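Long-range contacts in glucose-1-phosphate thymidylyltransferase (Bacillus anthracis, PDB 4ECM), which catalyses the transfer of a thymidylyl group from dTTP to glucose 1-phosphate, giving dTDP-glucose and pyrophosphate, a step of dTDP-L-rhamnose biosynthesis: residues 51-55 with 257-263; 76-82 with 101-105; 163-167 with 241-246. All coordinates share one frame; numbering follows the deposited sequence. Where two conformers were deposited one is given.

Overall arrangement
The three contacts lie in separate parts of a nucleotidyltransferase whose product and pyrophosphate are both bound. Interactions 2 and 3 each touch the dTDP-glucose, but at its two ends: 76-82 with 101-105 meets the thymine, whereas 163-167 with 241-246 meets the glucose, and the centres of the two are about 23 Å apart. Interaction 1 stands off from the ligand, with the side chain of Val52 about 11 Å away, and joins a turn to the chain that follows helix 247-256. Thr246 of interaction 3 lies just before that same helix, and the nearest atoms of interactions 1 and 3 are about 5 Å apart. Interactions 1 and 2 are more distant, with centres about 25 Å apart.

Interaction 1 of 3, residues 51-55 with 257-263; sequences PVGRY and ARDINFG
The phenolic oxygen of Tyr55 accepts the backbone N-H of Phe262 in an almost perfectly straight bond, 2.8 Å from Phe262 N to Tyr55 OH at 179°. Next to it lies the side-chain oxygen of Asn261, which takes the amide of Gly263 in an Asx turn, approached from above its carbonyl plane (Gly263 N to Asn261 OD1 3.1 Å). The tyrosine ring is covered on both faces. Over the centre of one sits CD2 of Phe262, 3.4 Å from Tyr55 CE2, the two rings inclined at 31°; over the rim of the other lies CG of Arg54. The carbonyl oxygen of Ile260 comes to the edge of the same ring, 3.3 Å from Tyr55 CE2.

Farther along, two turns face each other: a type II' turn from Val52 to Tyr55 and a type I turn from Ala257 to Ile260. Water 1 bridges them, accepting from Arg54 N and donating to Ala257 O (2.8 Å) and to Ile260 O. A second water links the carbonyl oxygen of Arg258 to Arg54 NH2, weakly on the arginine side. Val52 turns CG1 anti to its own nitrogen (chi1 171°), which sets that methyl 3.7 Å from Ala257 CB. Helix 57-67 backs the apolar part, where Tyr63 stacks on Phe262, while Pro40 of the second subunit packs against Tyr55. The amide of Phe262 is thus met by a tyrosine hydroxyl and the carbonyls of Ala257, Arg258 and Ile260 by water, so the irregular segment after helix 247-256 is joined to the 51-55 turn largely through polar bonds to its backbone.

Interaction 2 of 3, residues 76-82 with 101-105; sequences ITGKEHM and YRVQD. With DAU (2'deoxy-thymidine-5'-diphospho-alpha-D-glucose), chain B.
Met82 and Tyr101 cross obliquely, the sulfur lying nearest CD1 of the ring (Met82 SD to Tyr101 CD1 3.6 Å) in a Met-aromatic contact. The thioether chain folds back at chi2 and chi3, both 70°, and brings its terminal methyl to the carbonyl oxygen of Arg102, 3.5 Å from Met82 CE. The same methyl also meets Val103 CG2. Ile76 and Arg102, by contrast, lie side by side and point the same way, with Ile76 CD1 against Arg102 CB at 3.6 Å, while the Ile76 and Gln104 side chains cross at about a right angle, touching through Ile76 CG2 and Gln104 CB.

The contact joins the two parallel strands of a beta-alpha-beta unit, strand 72-77, helix 82-89 and strand 98-103, in the Rossmann-like sheet of the nucleotidyltransferase fold. Gln104 N donates to Thr77 O at 3.0 Å, the firmer of two backbone bonds; the one from Thr77 N to Arg102 O is weak.

Just past the second strand, Gln104 runs fully extended (chi2 -179°) to the thymine of the bound dTDP-glucose. Its OE1 accepts the base N31 proton at 2.7 Å and 169°, while NE2 reaches O41 only weakly and is also held by Gln112 OE1 and Gly109 O. Beyond Arg102 CB the chain leads away from Ile76: the guanidinium binds Leu116 O and, through NE, Phe99 O of the third subunit.

Interaction 3 of 3, residues 163-167 with 241-246; sequences PERFG and WTDAGT. With DAU (2'deoxy-thymidine-5'-diphospho-alpha-D-glucose), chain B.
Trp241 presents the edge of its six-membered ring to one face of Phe166, an edge-to-face pair with planes at 65° and Trp241 CH2 3.6 Å from Phe166 CE1. Asn133 holds the indole nitrogen, and CZ2 lies beside the glucose carbon C6 of dTDP-glucose. On its other face the phenyl ring carries Arg165 CB over its centre, and Phe166 CB approaches the sugar O4 at 3.3 Å. Strand 241-243 and the loop leading into strand 167-172 help to wall the hexose end of the nucleotide-sugar pocket, where Gly167 N donates to the glucose O4 at 3.0 Å.

Asp243 brings OD1 to the edge of the Arg165 guanidinium, the two planes 62° apart. They form a salt bridge, Arg165 NH1 to Asp243 OD1 3.0 Å, met on the syn side but tilted out of the carboxylate plane; the bonds from NH2 to OD1 and OD2 are weak. NE of the arginine is in a salt bridge with Asp162. OD2 of the aspartate is gripped by Ser249 and by Gly245 N, 3.1 Å from Asp243 OD2, in an Asx turn. Thr246, at the N-cap position of helix 247-256, sets its CG2 4.0 Å from Arg165 NH2 while its hydroxyl bonds Ser249 OG.

Interaction 1 of 3, residues 51-55 with 257-263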
loop_
_atom_site.group_PDB
_atom_site.type_symbol
_atom_site.label_atom_id
_atom_site.label_comp_id
_atom_site.label_asym_id
_atom_site.label_seq_id
_atom_site.Cartn_x
_atom_site.Cartn_y
_atom_site.Cartn_z
ATOM N N PRO A 51 14.021 8.084 -7.961
ATOM C CA PRO A 51 15.471 8.046 -7.933
ATOM C C PRO A 51 16.161 9.362 -8.285
ATOM O O PRO A 51 15.712 10.086 -9.190
ATOM C CB PRO A 51 15.817 7.027 -9.035
ATOM C CG PRO A 51 14.610 6.253 -9.236
ATOM C CD PRO A 51 13.460 7.128 -8.921
ATOM N N VAL A 52 17.229 9.651 -7.540
ATOM C CA VAL A 52 18.159 10.737 -7.821
ATOM C C VAL A 52 19.530 10.078 -7.605
ATOM O O VAL A 52 20.030 9.969 -6.467
ATOM C CB VAL A 52 17.965 11.952 -6.936
ATOM C CG1 VAL A 52 19.125 12.936 -7.144
ATOM C CG2 VAL A 52 16.584 12.629 -7.245
ATOM N N GLY A 53 20.130 9.607 -8.689
ATOM C CA GLY A 53 21.365 8.848 -8.561
ATOM C C GLY A 53 20.936 7.454 -8.138
ATOM O O GLY A 53 19.936 6.923 -8.638
ATOM N N ARG A 54 21.675 6.862 -7.203
ATOM C CA ARG A 54 21.373 5.507 -6.755
ATOM C C ARG A 54 20.556 5.466 -5.465
ATOM O O ARG A 54 20.468 4.425 -4.831
ATOM C CB ARG A 54 22.663 4.650 -6.658
ATOM C CG ARG A 54 23.695 5.091 -5.624
ATOM C CD ARG A 54 25.050 4.306 -5.723
ATOM N NE ARG A 54 25.639 4.314 -7.076
ATOM C CZ ARG A 54 25.916 3.235 -7.816
ATOM N NH1 ARG A 54 25.738 2.005 -7.338
ATOM N NH2 ARG A 54 26.428 3.389 -9.038
ATOM N N TYR A 55 19.922 6.581 -5.103
ATOM C CA TYR A 55 19.093 6.642 -3.917
ATOM C C TYR A 55 17.781 7.344 -4.234
ATOM O O TYR A 55 17.699 8.114 -5.195
ATOM C CB TYR A 55 19.790 7.412 -2.790
ATOM C CG TYR A 55 21.147 6.860 -2.447
ATOM C CD1 TYR A 55 21.274 5.701 -1.699
ATOM C CD2 TYR A 55 22.299 7.476 -2.894
ATOM C CE1 TYR A 55 22.505 5.182 -1.392
ATOM C CE2 TYR A 55 23.528 6.969 -2.589
ATOM C CZ TYR A 55 23.631 5.818 -1.832
ATOM O OH TYR A 55 24.879 5.304 -1.522
ATOM N N ALA A 257 24.129 13.595 -9.580
ATOM C CA ALA A 257 24.202 12.740 -8.409
ATOM C C ALA A 257 24.857 11.392 -8.598
ATOM O O ALA A 257 24.957 10.649 -7.627
ATOM C CB ALA A 257 22.767 12.512 -7.855
ATOM N N ARG A 258 25.329 11.081 -9.804
ATOM C CA ARG A 258 25.832 9.730 -10.110
ATOM C C ARG A 258 26.824 9.139 -9.113
ATOM O O ARG A 258 26.692 7.989 -8.737
ATOM C CB ARG A 258 26.476 9.679 -11.504
ATOM C CG ARG A 258 26.902 8.264 -11.940
ATOM C CD ARG A 258 27.809 8.305 -13.178
ATOM N NE ARG A 258 29.108 8.877 -12.840
ATOM C CZ ARG A 258 30.035 9.250 -13.719
ATOM N NH1 ARG A 258 29.822 9.132 -15.017
ATOM N NH2 ARG A 258 31.175 9.774 -13.291
ATOM N N ASP A 259 27.812 9.913 -8.694
ATOM C CA ASP A 259 28.855 9.383 -7.808
ATOM C C ASP A 259 28.620 9.613 -6.331
ATOM O O ASP A 259 29.507 9.360 -5.513
ATOM C CB ASP A 259 30.211 9.946 -8.228
ATOM C CG ASP A 259 30.574 9.567 -9.658
ATOM O OD1 ASP A 259 30.205 8.457 -10.111
ATOM O OD2 ASP A 259 31.225 10.385 -10.334
ATOM N N ILE A 260 27.433 10.078 -5.967
ATOM C CA ILE A 260 27.123 10.286 -4.560
ATOM C C ILE A 260 26.941 8.921 -3.896
ATOM O O ILE A 260 26.127 8.103 -4.337
ATOM C CB ILE A 260 25.888 11.181 -4.363
ATOM C CG1 ILE A 260 26.210 12.624 -4.796
ATOM C CG2 ILE A 260 25.432 11.168 -2.890
ATOM C CD1 ILE A 260 24.993 13.527 -4.874
ATOM N N ASN A 261 27.704 8.705 -2.825
ATOM C CA ASN A 261 27.702 7.457 -2.072
ATOM C C ASN A 261 27.453 7.738 -0.589
ATOM O O ASN A 261 28.194 8.504 0.033
ATOM C CB ASN A 261 29.068 6.780 -2.235
ATOM C CG ASN A 261 29.136 5.405 -1.591
ATOM O OD1 ASN A 261 28.115 4.810 -1.222
ATOM N ND2 ASN A 261 30.354 4.872 -1.485
ATOM N N PHE A 262 26.428 7.113 -0.021
ATOM C CA PHE A 262 26.106 7.337 1.379
ATOM C C PHE A 262 26.590 6.221 2.300
ATOM O O PHE A 262 26.273 6.214 3.492
ATOM C CB PHE A 262 24.590 7.550 1.572
ATOM C CG PHE A 262 24.046 8.760 0.872
ATOM C CD1 PHE A 262 24.740 9.946 0.861
ATOM C CD2 PHE A 262 22.808 8.721 0.266
ATOM C CE1 PHE A 262 24.233 11.061 0.221
ATOM C CE2 PHE A 262 22.292 9.826 -0.370
ATOM C CZ PHE A 262 23.006 11.002 -0.385
ATOM N N GLY A 263 27.336 5.271 1.771
ATOM C CA GLY A 263 27.838 4.194 2.612
ATOM C C GLY A 263 26.798 3.130 2.894
ATOM O O GLY A 263 25.626 3.254 2.500
HETATM O O HOH W 1 23.995 8.484 -6.169
HETATM O O HOH W 2 25.104 5.904 -9.625
#

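Interaction 2 of 3, residues 76-82 with 101-105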
loop_
_atom_site.group_PDB
_atom_site.type_symbol
_atom_site.label_atom_id
_atom_site.label_comp_id
_atom_site.label_asym_id
_atom_site.label_seq_id
_atom_site.Cartn_x
_atom_site.Cartn_y
_atom_site.Cartn_z
ATOM N N ILE A 76 7.396 15.749 6.758
ATOM C CA ILE A 76 6.033 16.131 6.408
ATOM C C ILE A 76 5.688 15.627 5.003
ATOM O O ILE A 76 6.455 15.825 4.065
ATOM C CB ILE A 76 5.865 17.643 6.404
ATOM C CG1 ILE A 76 6.221 18.241 7.774
ATOM C CG2 ILE A 76 4.423 18.033 5.982
ATOM C CD1 ILE A 76 5.341 17.774 8.929
ATOM N N THR A 77 4.553 14.952 4.861
ATOM C CA THR A 77 4.100 14.513 3.540
ATOM C C THR A 77 2.590 14.342 3.547
ATOM O O THR A 77 1.943 14.562 4.570
ATOM C CB THR A 77 4.812 13.214 3.065
ATOM O OG1 THR A 77 4.611 13.044 1.650
ATOM C CG2 THR A 77 4.313 11.992 3.834
ATOM N N GLY A 78 2.030 13.989 2.395
ATOM C CA GLY A 78 0.576 13.783 2.262
ATOM C C GLY A 78 0.116 12.471 2.880
ATOM O O GLY A 78 0.900 11.552 3.076
ATOM N N LYS A 79 -1.167 12.399 3.182
ATOM C CA LYS A 79 -1.767 11.223 3.773
ATOM C C LYS A 79 -1.536 9.949 2.939
ATOM O O LYS A 79 -1.080 8.937 3.450
ATOM C CB LYS A 79 -3.281 11.451 3.922
ATOM C CG LYS A 79 -4.003 10.334 4.638
ATOM C CD LYS A 79 -5.473 10.672 4.962
ATOM C CE LYS A 79 -6.397 10.450 3.779
ATOM N NZ LYS A 79 -7.824 10.707 4.141
ATOM N N GLU A 80 -1.816 10.051 1.647
ATOM C CA GLU A 80 -1.655 8.936 0.725
ATOM C C GLU A 80 -0.200 8.473 0.606
ATOM O O GLU A 80 0.072 7.263 0.573
ATOM C CB GLU A 80 -2.207 9.324 -0.656
ATOM C CG GLU A 80 -1.799 10.722 -1.113
ATOM C CD GLU A 80 -2.436 11.833 -0.262
ATOM O OE1 GLU A 80 -1.770 12.858 -0.036
ATOM O OE2 GLU A 80 -3.597 11.676 0.185
ATOM N N HIS A 81 0.726 9.430 0.580
ATOM C CA HIS A 81 2.143 9.121 0.397
ATOM C C HIS A 81 2.885 8.591 1.623
ATOM O O HIS A 81 3.962 8.005 1.481
ATOM C CB HIS A 81 2.911 10.366 -0.090
ATOM C CG HIS A 81 2.500 10.855 -1.448
ATOM N ND1 HIS A 81 2.113 12.156 -1.685
ATOM C CD2 HIS A 81 2.407 10.213 -2.638
ATOM C CE1 HIS A 81 1.816 12.299 -2.966
ATOM N NE2 HIS A 81 1.972 11.132 -3.562
ATOM N N MET A 82 2.319 8.772 2.813
ATOM C CA MET A 82 3.036 8.447 4.056
ATOM C C MET A 82 3.461 6.993 4.165
ATOM O O MET A 82 4.533 6.702 4.664
ATOM C CB MET A 82 2.196 8.841 5.269
ATOM C CG MET A 82 2.922 8.731 6.585
ATOM S SD MET A 82 4.199 9.967 6.804
ATOM C CE MET A 82 3.194 11.448 6.984
ATOM N N TYR A 101 6.774 11.803 12.167
ATOM C CA TYR A 101 5.991 12.121 10.983
ATOM C C TYR A 101 4.674 12.844 11.233
ATOM O O TYR A 101 3.949 12.543 12.188
ATOM C CB TYR A 101 5.640 10.814 10.235
ATOM C CG TYR A 101 6.831 9.964 9.813
ATOM C CD1 TYR A 101 7.398 10.095 8.548
ATOM C CD2 TYR A 101 7.350 8.991 10.660
ATOM C CE1 TYR A 101 8.506 9.284 8.144
ATOM C CE2 TYR A 101 8.447 8.183 10.271
ATOM C CZ TYR A 101 9.011 8.339 9.012
ATOM O OH TYR A 101 10.065 7.547 8.642
ATOM N N ARG A 102 4.345 13.763 10.333
ATOM C CA ARG A 102 3.052 14.452 10.362
ATOM C C ARG A 102 2.490 14.616 8.952
ATOM O O ARG A 102 3.234 14.781 8.004
ATOM C CB ARG A 102 3.139 15.800 11.038
ATOM C CG ARG A 102 3.625 15.725 12.467
ATOM C CD ARG A 102 3.115 16.925 13.222
ATOM N NE ARG A 102 1.708 16.761 13.578
ATOM C CZ ARG A 102 0.861 17.759 13.795
ATOM N NH1 ARG A 102 1.236 19.027 13.610
ATOM N NH2 ARG A 102 -0.392 17.484 14.142
ATOM N N VAL A 103 1.165 14.586 8.856
ATOM C CA VAL A 103 0.442 14.684 7.606
ATOM C C VAL A 103 -0.007 16.104 7.261
ATOM O O VAL A 103 -0.576 16.803 8.092
ATOM C CB VAL A 103 -0.847 13.793 7.660
ATOM C CG1 VAL A 103 -1.743 14.007 6.409
ATOM C CG2 VAL A 103 -0.476 12.322 7.842
ATOM N N GLN A 104 0.253 16.507 6.017
ATOM C CA GLN A 104 -0.213 17.775 5.487
ATOM C C GLN A 104 -1.410 17.390 4.622
ATOM O O GLN A 104 -1.259 16.709 3.618
ATOM C CB GLN A 104 0.867 18.474 4.665
ATOM C CG GLN A 104 0.443 19.852 4.218
ATOM C CD GLN A 104 1.480 20.568 3.392
ATOM O OE1 GLN A 104 2.411 19.951 2.849
ATOM N NE2 GLN A 104 1.324 21.898 3.279
ATOM N N ASP A 105 -2.599 17.800 5.047
ATOM C CA ASP A 105 -3.860 17.417 4.389
ATOM C C ASP A 105 -3.936 17.764 2.908
ATOM O O ASP A 105 -4.309 16.930 2.103
ATOM C CB ASP A 105 -5.052 18.054 5.125
ATOM C CG ASP A 105 -5.273 17.456 6.506
ATOM O OD1 ASP A 105 -5.493 18.237 7.477
ATOM O OD2 ASP A 105 -5.207 16.207 6.617
HETATM O O6 DAU B . 13.404 25.094 -5.117
HETATM C C6 DAU B . 13.617 26.386 -4.546
HETATM C C5 DAU B . 12.314 27.172 -4.557
HETATM O O5 DAU B . 11.341 26.393 -3.866
HETATM C C4 DAU B . 12.474 28.549 -3.903
HETATM O O4 DAU B . 13.380 29.358 -4.643
HETATM C C3 DAU B . 11.146 29.291 -3.786
HETATM O O3 DAU B . 11.361 30.515 -3.051
HETATM C C2 DAU B . 10.149 28.379 -3.061
HETATM O O2 DAU B . 8.841 28.979 -3.013
HETATM C C1 DAU B . 10.057 27.016 -3.736
HETATM O O1 DAU B . 9.465 27.174 -5.020
HETATM P P2 DAU B . 8.736 25.933 -5.753
HETATM O O3P DAU B . 9.755 24.976 -6.324
HETATM O O4P DAU B . 7.660 26.520 -6.623
HETATM O OPP DAU B . 8.053 25.160 -4.507
HETATM P P DAU B . 7.206 23.806 -4.700
HETATM O O1P DAU B . 7.781 23.023 -5.856
HETATM O O2P DAU B . 5.763 24.160 -4.669
HETATM O "O5'" DAU B . 7.565 22.981 -3.362
HETATM C "C5'" DAU B . 8.863 22.444 -3.209
HETATM C "C4'" DAU B . 8.968 21.356 -2.139
HETATM O "O4'" DAU B . 8.249 21.644 -0.942
HETATM C "C3'" DAU B . 8.525 19.995 -2.630
HETATM O "O3'" DAU B . 9.627 19.120 -2.371
HETATM C "C2'" DAU B . 7.330 19.619 -1.788
HETATM C "C1'" DAU B . 7.392 20.573 -0.603
HETATM N N11 DAU B . 6.133 21.248 -0.249
HETATM C C61 DAU B . 5.497 22.041 -1.239
HETATM C C51 DAU B . 4.177 22.418 -1.099
HETATM C C5A DAU B . 3.545 23.355 -2.108
HETATM C C21 DAU B . 5.333 20.680 0.761
HETATM O O21 DAU B . 5.919 19.867 1.653
HETATM N N31 DAU B . 4.035 21.032 0.930
HETATM C C41 DAU B . 3.419 21.865 0.051
HETATM O O41 DAU B . 2.118 22.190 0.223
HETATM O O HOH W 3 -3.005 14.444 2.723
#

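Interaction 3 of 3, residues 163-167 with 241-246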
loop_
_atom_site.group_PDB
_atom_site.type_symbol
_atom_site.label_atom_id
_atom_site.label_comp_id
_atom_site.label_asym_id
_atom_site.label_seq_id
_atom_site.Cartn_x
_atom_site.Cartn_y
_atom_site.Cartn_z
ATOM N N PRO A 163 16.346 32.655 -13.033
ATOM C CA PRO A 163 15.851 33.084 -11.715
ATOM C C PRO A 163 14.337 33.255 -11.613
ATOM O O PRO A 163 13.781 33.211 -10.501
ATOM C CB PRO A 163 16.560 34.433 -11.490
ATOM C CG PRO A 163 16.946 34.904 -12.864
ATOM C CD PRO A 163 17.237 33.662 -13.641
ATOM N N GLU A 164 13.677 33.430 -12.751
ATOM C CA GLU A 164 12.231 33.634 -12.763
ATOM C C GLU A 164 11.449 32.474 -12.135
ATOM O O GLU A 164 10.294 32.640 -11.749
ATOM C CB GLU A 164 11.717 33.924 -14.191
ATOM C CG GLU A 164 11.720 32.734 -15.188
ATOM C CD GLU A 164 13.108 32.305 -15.684
ATOM O OE1 GLU A 164 14.115 32.985 -15.384
ATOM O OE2 GLU A 164 13.183 31.273 -16.389
ATOM N N ARG A 165 12.070 31.304 -12.054
ATOM C CA ARG A 165 11.436 30.137 -11.477
ATOM C C ARG A 165 11.495 30.097 -9.951
ATOM O O ARG A 165 10.867 29.254 -9.356
ATOM C CB ARG A 165 12.141 28.850 -11.935
ATOM C CG ARG A 165 11.972 28.448 -13.379
ATOM C CD ARG A 165 12.136 26.925 -13.495
ATOM N NE ARG A 165 13.504 26.456 -13.296
ATOM C CZ ARG A 165 13.842 25.285 -12.734
ATOM N NH1 ARG A 165 15.118 24.942 -12.632
ATOM N NH2 ARG A 165 12.923 24.467 -12.237
ATOM N N PHE A 166 12.262 30.976 -9.323
ATOM C CA PHE A 166 12.505 30.850 -7.898
ATOM C C PHE A 166 12.251 32.113 -7.115
ATOM O O PHE A 166 11.846 33.137 -7.662
ATOM C CB PHE A 166 13.991 30.458 -7.697
ATOM C CG PHE A 166 14.431 29.271 -8.522
ATOM C CD1 PHE A 166 14.046 27.989 -8.184
ATOM C CD2 PHE A 166 15.232 29.441 -9.630
ATOM C CE1 PHE A 166 14.439 26.896 -8.951
ATOM C CE2 PHE A 166 15.625 28.356 -10.403
ATOM C CZ PHE A 166 15.227 27.074 -10.058
ATOM N N GLY A 167 12.479 32.021 -5.816
ATOM C CA GLY A 167 12.485 33.189 -4.955
ATOM C C GLY A 167 13.807 33.859 -5.329
ATOM O O GLY A 167 14.823 33.172 -5.502
ATOM N N TRP A 241 23.717 23.038 -7.341
ATOM C CA TRP A 241 22.405 22.972 -6.742
ATOM C C TRP A 241 21.348 22.881 -7.822
ATOM O O TRP A 241 21.437 23.541 -8.863
ATOM C CB TRP A 241 22.127 24.234 -5.929
ATOM C CG TRP A 241 20.698 24.355 -5.450
ATOM C CD1 TRP A 241 20.163 23.805 -4.325
ATOM C CD2 TRP A 241 19.633 25.073 -6.083
ATOM N NE1 TRP A 241 18.832 24.130 -4.214
ATOM C CE2 TRP A 241 18.481 24.912 -5.273
ATOM C CE3 TRP A 241 19.544 25.858 -7.235
ATOM C CZ2 TRP A 241 17.253 25.472 -5.598
ATOM C CZ3 TRP A 241 18.318 26.437 -7.552
ATOM C CH2 TRP A 241 17.187 26.234 -6.734
ATOM N N THR A 242 20.334 22.078 -7.568
ATOM C CA THR A 242 19.230 22.001 -8.486
ATOM C C THR A 242 17.968 21.571 -7.776
ATOM O O THR A 242 18.008 20.885 -6.742
ATOM C CB THR A 242 19.460 20.970 -9.601
ATOM O OG1 THR A 242 18.377 21.052 -10.543
ATOM C CG2 THR A 242 19.525 19.534 -9.023
ATOM N N ASP A 243 16.840 22.027 -8.290
ATOM C CA ASP A 243 15.594 21.528 -7.811
ATOM C C ASP A 243 15.422 20.238 -8.614
ATOM O O ASP A 243 16.168 19.947 -9.571
ATOM C CB ASP A 243 14.432 22.457 -8.137
ATOM C CG ASP A 243 14.127 22.483 -9.624
ATOM O OD1 ASP A 243 14.946 23.027 -10.368
ATOM O OD2 ASP A 243 13.077 21.968 -10.040
ATOM N N ALA A 244 14.477 19.431 -8.212
ATOM C CA ALA A 244 14.183 18.206 -8.974
ATOM C C ALA A 244 12.703 18.036 -9.231
ATOM O O ALA A 244 12.229 16.917 -9.298
ATOM C CB ALA A 244 14.743 16.995 -8.248
ATOM N N GLY A 245 11.992 19.147 -9.415
ATOM C CA GLY A 245 10.525 19.149 -9.582
ATOM C C GLY A 245 9.962 19.217 -10.996
ATOM O O GLY A 245 8.745 19.292 -11.162
ATOM N N THR A 246 10.841 19.197 -12.006
ATOM C CA THR A 246 10.445 19.187 -13.413
ATOM C C THR A 246 11.189 18.040 -14.061
ATOM O O THR A 246 12.237 17.620 -13.568
ATOM C CB THR A 246 10.860 20.487 -14.145
ATOM O OG1 THR A 246 12.289 20.590 -14.140
ATOM C CG2 THR A 246 10.232 21.759 -13.479
HETATM O O6 DAU B . 13.404 25.094 -5.117
HETATM C C6 DAU B . 13.617 26.386 -4.546
HETATM C C5 DAU B . 12.314 27.172 -4.557
HETATM O O5 DAU B . 11.341 26.393 -3.866
HETATM C C4 DAU B . 12.474 28.549 -3.903
HETATM O O4 DAU B . 13.380 29.358 -4.643
HETATM C C3 DAU B . 11.146 29.291 -3.786
HETATM O O3 DAU B . 11.361 30.515 -3.051
HETATM C C2 DAU B . 10.149 28.379 -3.061
HETATM O O2 DAU B . 8.841 28.979 -3.013
HETATM C C1 DAU B . 10.057 27.016 -3.736
HETATM O O1 DAU B . 9.465 27.174 -5.020
HETATM P P2 DAU B . 8.736 25.933 -5.753
HETATM O O3P DAU B . 9.755 24.976 -6.324
HETATM O O4P DAU B . 7.660 26.520 -6.623
HETATM O OPP DAU B . 8.053 25.160 -4.507
HETATM P P DAU B . 7.206 23.806 -4.700
HETATM O O1P DAU B . 7.781 23.023 -5.856
HETATM O O2P DAU B . 5.763 24.160 -4.669
HETATM O "O5'" DAU B . 7.565 22.981 -3.362
HETATM C "C5'" DAU B . 8.863 22.444 -3.209
HETATM C "C4'" DAU B . 8.968 21.356 -2.139
HETATM O "O4'" DAU B . 8.249 21.644 -0.942
HETATM C "C3'" DAU B . 8.525 19.995 -2.630
HETATM O "O3'" DAU B . 9.627 19.120 -2.371
HETATM C "C2'" DAU B . 7.330 19.619 -1.788
HETATM C "C1'" DAU B . 7.392 20.573 -0.603
HETATM N N11 DAU B . 6.133 21.248 -0.249
HETATM C C61 DAU B . 5.497 22.041 -1.239
HETATM C C51 DAU B . 4.177 22.418 -1.099
HETATM C C5A DAU B . 3.545 23.355 -2.108
HETATM C C21 DAU B . 5.333 20.680 0.761
HETATM O O21 DAU B . 5.919 19.867 1.653
HETATM N N31 DAU B . 4.035 21.032 0.930
HETATM C C41 DAU B . 3.419 21.865 0.051
HETATM O O41 DAU B . 2.118 22.190 0.223
#